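Local coordinates for protein multicopper oxidase (PDB 6VOW) that probably oxidises phenolic and related substrates in the manner of a laccase, passing the electrons through its copper centres to dioxygen, at residues F397-S402 with I408-D413. Sequence-based numbering, arbitrary orientation.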
ATOM      1  N   PHE A 397       0.009  -3.934 -12.854  1.00 42.36           N
ATOM      2  CA  PHE A 397       0.344  -3.363 -14.138  1.00 49.07           C
ATOM      3  C   PHE A 397       1.821  -3.050 -14.149  1.00 45.60           C
ATOM      4  O   PHE A 397       2.461  -2.958 -13.100  1.00 57.63           O
ATOM      5  CB  PHE A 397      -0.513  -2.132 -14.483  1.00 50.20           C
ATOM      6  CG  PHE A 397      -0.520  -1.094 -13.420  1.00 51.03           C
ATOM      7  CD1 PHE A 397       0.509  -0.175 -13.324  1.00 47.59           C
ATOM      8  CD2 PHE A 397      -1.565  -1.030 -12.511  1.00 48.96           C
ATOM      9  CE1 PHE A 397       0.480   0.786 -12.284  1.00 51.64           C
ATOM     10  CE2 PHE A 397      -1.622  -0.089 -11.529  1.00 51.59           C
ATOM     11  CZ  PHE A 397      -0.604   0.834 -11.405  1.00 51.73           C
ATOM     12  N   LYS A 398       2.344  -2.930 -15.346  1.00 41.65           N
ATOM     13  CA  LYS A 398       3.727  -2.568 -15.602  1.00 45.38           C
ATOM     14  C   LYS A 398       3.773  -1.142 -16.071  1.00 44.68           C
ATOM     15  O   LYS A 398       3.094  -0.772 -17.017  1.00 51.94           O
ATOM     16  CB  LYS A 398       4.290  -3.460 -16.727  1.00 49.39           C
ATOM     17  CG  LYS A 398       5.778  -3.313 -16.937  1.00 53.67           C
ATOM     18  CD  LYS A 398       6.335  -4.317 -17.880  1.00 59.25           C
ATOM     19  CE  LYS A 398       7.795  -4.566 -17.562  1.00 64.61           C
ATOM     20  NZ  LYS A 398       8.303  -5.605 -18.518  1.00 78.41           N
ATOM     21  N   VAL A 399       4.574  -0.336 -15.428  1.00 50.69           N
ATOM     22  CA  VAL A 399       4.682   1.087 -15.728  1.00 47.92           C
ATOM     23  C   VAL A 399       5.609   1.248 -16.886  1.00 50.40           C
ATOM     24  O   VAL A 399       6.781   0.801 -16.846  1.00 46.26           O
ATOM     25  CB  VAL A 399       5.285   1.829 -14.540  1.00 45.89           C
ATOM     26  CG1 VAL A 399       5.339   3.332 -14.794  1.00 52.97           C
ATOM     27  CG2 VAL A 399       4.460   1.546 -13.315  1.00 47.21           C
ATOM     28  N   LEU A 400       5.108   1.892 -17.933  1.00 48.48           N
ATOM     29  CA  LEU A 400       5.885   1.882 -19.156  1.00 50.66           C
ATOM     30  C   LEU A 400       6.721   3.156 -19.208  1.00 57.32           C
ATOM     31  O   LEU A 400       7.995   3.121 -19.154  1.00 55.05           O
ATOM     32  CB  LEU A 400       4.961   1.768 -20.353  1.00 49.04           C
ATOM     33  CG  LEU A 400       4.648   0.468 -21.016  1.00 49.43           C
ATOM     34  CD1 LEU A 400       4.352  -0.607 -19.986  1.00 59.96           C
ATOM     35  CD2 LEU A 400       3.515   0.662 -22.002  1.00 51.29           C
ATOM     36  N   SER A 401       5.982   4.268 -19.268  1.00 65.56           N
ATOM     37  CA  SER A 401       6.547   5.606 -19.542  1.00 63.03           C
ATOM     38  C   SER A 401       5.772   6.684 -18.802  1.00 64.03           C
ATOM     39  O   SER A 401       4.646   6.451 -18.309  1.00 56.29           O
ATOM     40  CB  SER A 401       6.513   5.899 -21.053  1.00 57.93           C
ATOM     41  OG  SER A 401       5.221   5.703 -21.600  1.00 53.89           O
ATOM     42  N   SER A 402       6.390   7.864 -18.735  1.00 53.61           N
ATOM     43  CA  SER A 402       5.672   9.057 -18.249  1.00 58.08           C
ATOM     44  C   SER A 402       5.996  10.281 -19.070  1.00 61.59           C
ATOM     45  O   SER A 402       6.998  10.296 -19.743  1.00 53.95           O
ATOM     46  CB  SER A 402       5.981   9.298 -16.800  1.00 63.90           C
ATOM     47  OG  SER A 402       5.287  10.426 -16.374  1.00 65.75           O
ATOM     48  N   ILE A 408      12.081   3.415 -15.574  1.00 64.47           N
ATOM     49  CA  ILE A 408      12.597   2.064 -15.722  1.00 58.33           C
ATOM     50  C   ILE A 408      11.397   1.198 -15.465  1.00 51.08           C
ATOM     51  O   ILE A 408      10.932   1.150 -14.327  1.00 43.75           O
ATOM     52  CB  ILE A 408      13.657   1.713 -14.678  1.00 63.59           C
ATOM     53  CG1 ILE A 408      14.854   2.673 -14.847  1.00 61.65           C
ATOM     54  CG2 ILE A 408      14.009   0.211 -14.804  1.00 56.72           C
ATOM     55  CD1 ILE A 408      15.985   2.365 -13.909  1.00 68.04           C
ATOM     56  N   PRO A 409      10.906   0.519 -16.509  1.00 54.32           N
ATOM     57  CA  PRO A 409       9.618  -0.149 -16.434  1.00 50.32           C
ATOM     58  C   PRO A 409       9.572  -1.148 -15.340  1.00 54.86           C
ATOM     59  O   PRO A 409      10.501  -1.947 -15.216  1.00 64.35           O
ATOM     60  CB  PRO A 409       9.542  -0.906 -17.774  1.00 44.99           C
ATOM     61  CG  PRO A 409      10.337  -0.095 -18.691  1.00 51.07           C
ATOM     62  CD  PRO A 409      11.512   0.357 -17.865  1.00 53.50           C
ATOM     63  N   TYR A 410       8.474  -1.137 -14.588  1.00 51.46           N
ATOM     64  CA  TYR A 410       8.360  -2.000 -13.437  1.00 46.57           C
ATOM     65  C   TYR A 410       6.913  -2.294 -13.219  1.00 45.13           C
ATOM     66  O   TYR A 410       6.041  -1.602 -13.793  1.00 41.09           O
ATOM     67  CB  TYR A 410       8.974  -1.317 -12.201  1.00 50.80           C
ATOM     68  CG  TYR A 410       8.258  -0.029 -11.791  1.00 59.67           C
ATOM     69  CD1 TYR A 410       8.313   1.130 -12.572  1.00 55.15           C
ATOM     70  CD2 TYR A 410       7.524   0.017 -10.599  1.00 51.70           C
ATOM     71  CE1 TYR A 410       7.641   2.287 -12.170  1.00 64.39           C
ATOM     72  CE2 TYR A 410       6.900   1.143 -10.172  1.00 47.00           C
ATOM     73  CZ  TYR A 410       6.952   2.271 -10.958  1.00 59.88           C
ATOM     74  OH  TYR A 410       6.288   3.332 -10.455  1.00 48.07           O
ATOM     75  N   PHE A 411       6.676  -3.344 -12.449  1.00 38.92           N
ATOM     76  CA  PHE A 411       5.344  -3.850 -12.087  1.00 42.88           C
ATOM     77  C   PHE A 411       4.948  -3.356 -10.744  1.00 45.64           C
ATOM     78  O   PHE A 411       5.733  -3.321  -9.837  1.00 47.64           O
ATOM     79  CB  PHE A 411       5.323  -5.380 -11.976  1.00 47.80           C
ATOM     80  CG  PHE A 411       5.275  -6.095 -13.319  1.00 45.56           C
ATOM     81  CD1 PHE A 411       4.068  -6.198 -14.029  1.00 41.14           C
ATOM     82  CD2 PHE A 411       6.417  -6.714 -13.817  1.00 43.72           C
ATOM     83  CE1 PHE A 411       4.011  -6.815 -15.246  1.00 46.63           C
ATOM     84  CE2 PHE A 411       6.376  -7.386 -15.047  1.00 48.37           C
ATOM     85  CZ  PHE A 411       5.169  -7.429 -15.755  1.00 46.44           C
ATOM     86  N   THR A 412       3.688  -3.054 -10.593  1.00 40.71           N
ATOM     87  CA  THR A 412       3.160  -2.447  -9.394  1.00 39.45           C
ATOM     88  C   THR A 412       1.661  -2.466  -9.512  1.00 43.65           C
ATOM     89  O   THR A 412       1.158  -2.652 -10.595  1.00 45.64           O
ATOM     90  CB  THR A 412       3.708  -0.997  -9.254  1.00 40.62           C
ATOM     91  OG1 THR A 412       3.125  -0.390  -8.131  1.00 43.38           O
ATOM     92  CG2 THR A 412       3.434  -0.166 -10.473  1.00 43.58           C
ATOM     93  N   ASP A 413       0.964  -2.298  -8.373  1.00 43.14           N
ATOM     94  CA  ASP A 413      -0.486  -2.133  -8.267  1.00 43.17           C
ATOM     95  C   ASP A 413      -0.822  -0.619  -8.153  1.00 56.33           C
ATOM     96  O   ASP A 413      -2.009  -0.185  -8.209  1.00 61.25           O
ATOM     97  CB  ASP A 413      -1.029  -2.923  -7.066  1.00 40.86           C
ATOM     98  CG  ASP A 413      -0.299  -2.589  -5.736  1.00 57.89           C
ATOM     99  OD1 ASP A 413      -0.411  -1.421  -5.293  1.00 65.11           O
ATOM    100  OD2 ASP A 413       0.388  -3.471  -5.115  1.00 64.00           O
TER
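Phe397 and Thr412 trade two backbone hydrogen bonds, N to O each way and both 2.8 Å, which fix the antiparallel register of a β-hairpin in a cupredoxin-type domain of this multicopper oxidase. Strand 410-412 forms an outer edge of its sheet, while strand 397-402 pairs on its other side with strand 422-428. Beyond the non-hydrogen-bonded pair Lys398–Phe411, the pairing of Val399 with Tyr410 is looser, the bond from Tyr410 N to Val399 O being weak. A proline is tolerated at Pro409 because its N is turned away from strand 397-402; its CA approaches Val399 O at 3.0 Å.

On one face of the hairpin Lys398 lies across the Phe411 ring. With CG anti to the backbone N (chi1 -171°), that atom stands 4.2 Å above the ring plane, over its centre; CB makes a CH-pi contact with the same face, and the extended chain carries NZ on to a salt bridge with Glu316. A long aliphatic stem with a charged end fits this partly exposed place.

The other face carries Tyr410 and the buried Phe397, Val399 and Thr412. Val399, branched at CB, sets CG2 over the Tyr410 ring, 3.7 Å from its centroid, and presses the same methyl against Thr412 CG2, a tight 3.5 Å. Threonine meets both needs here: its methyl joins this apolar cluster and OG1 bonds to Asp247. Phe397, with CG between its backbone N and carbonyl carbon (chi1 52°), folds over the Thr412–Asp413 backbone and also meets Val425 and Leu427. With an alanine here, the Thr412 methyl is likely to lose its aromatic neighbour and a gap to open beside Val425 and Leu427. Asp413 forms a salt bridge with Arg267 through OD2, while OD1 hydrogen-bonds to His96 of the Cu-O-Cu pocket, and Thr412 O sits 3.5 Å above the centre of the Phe397 ring.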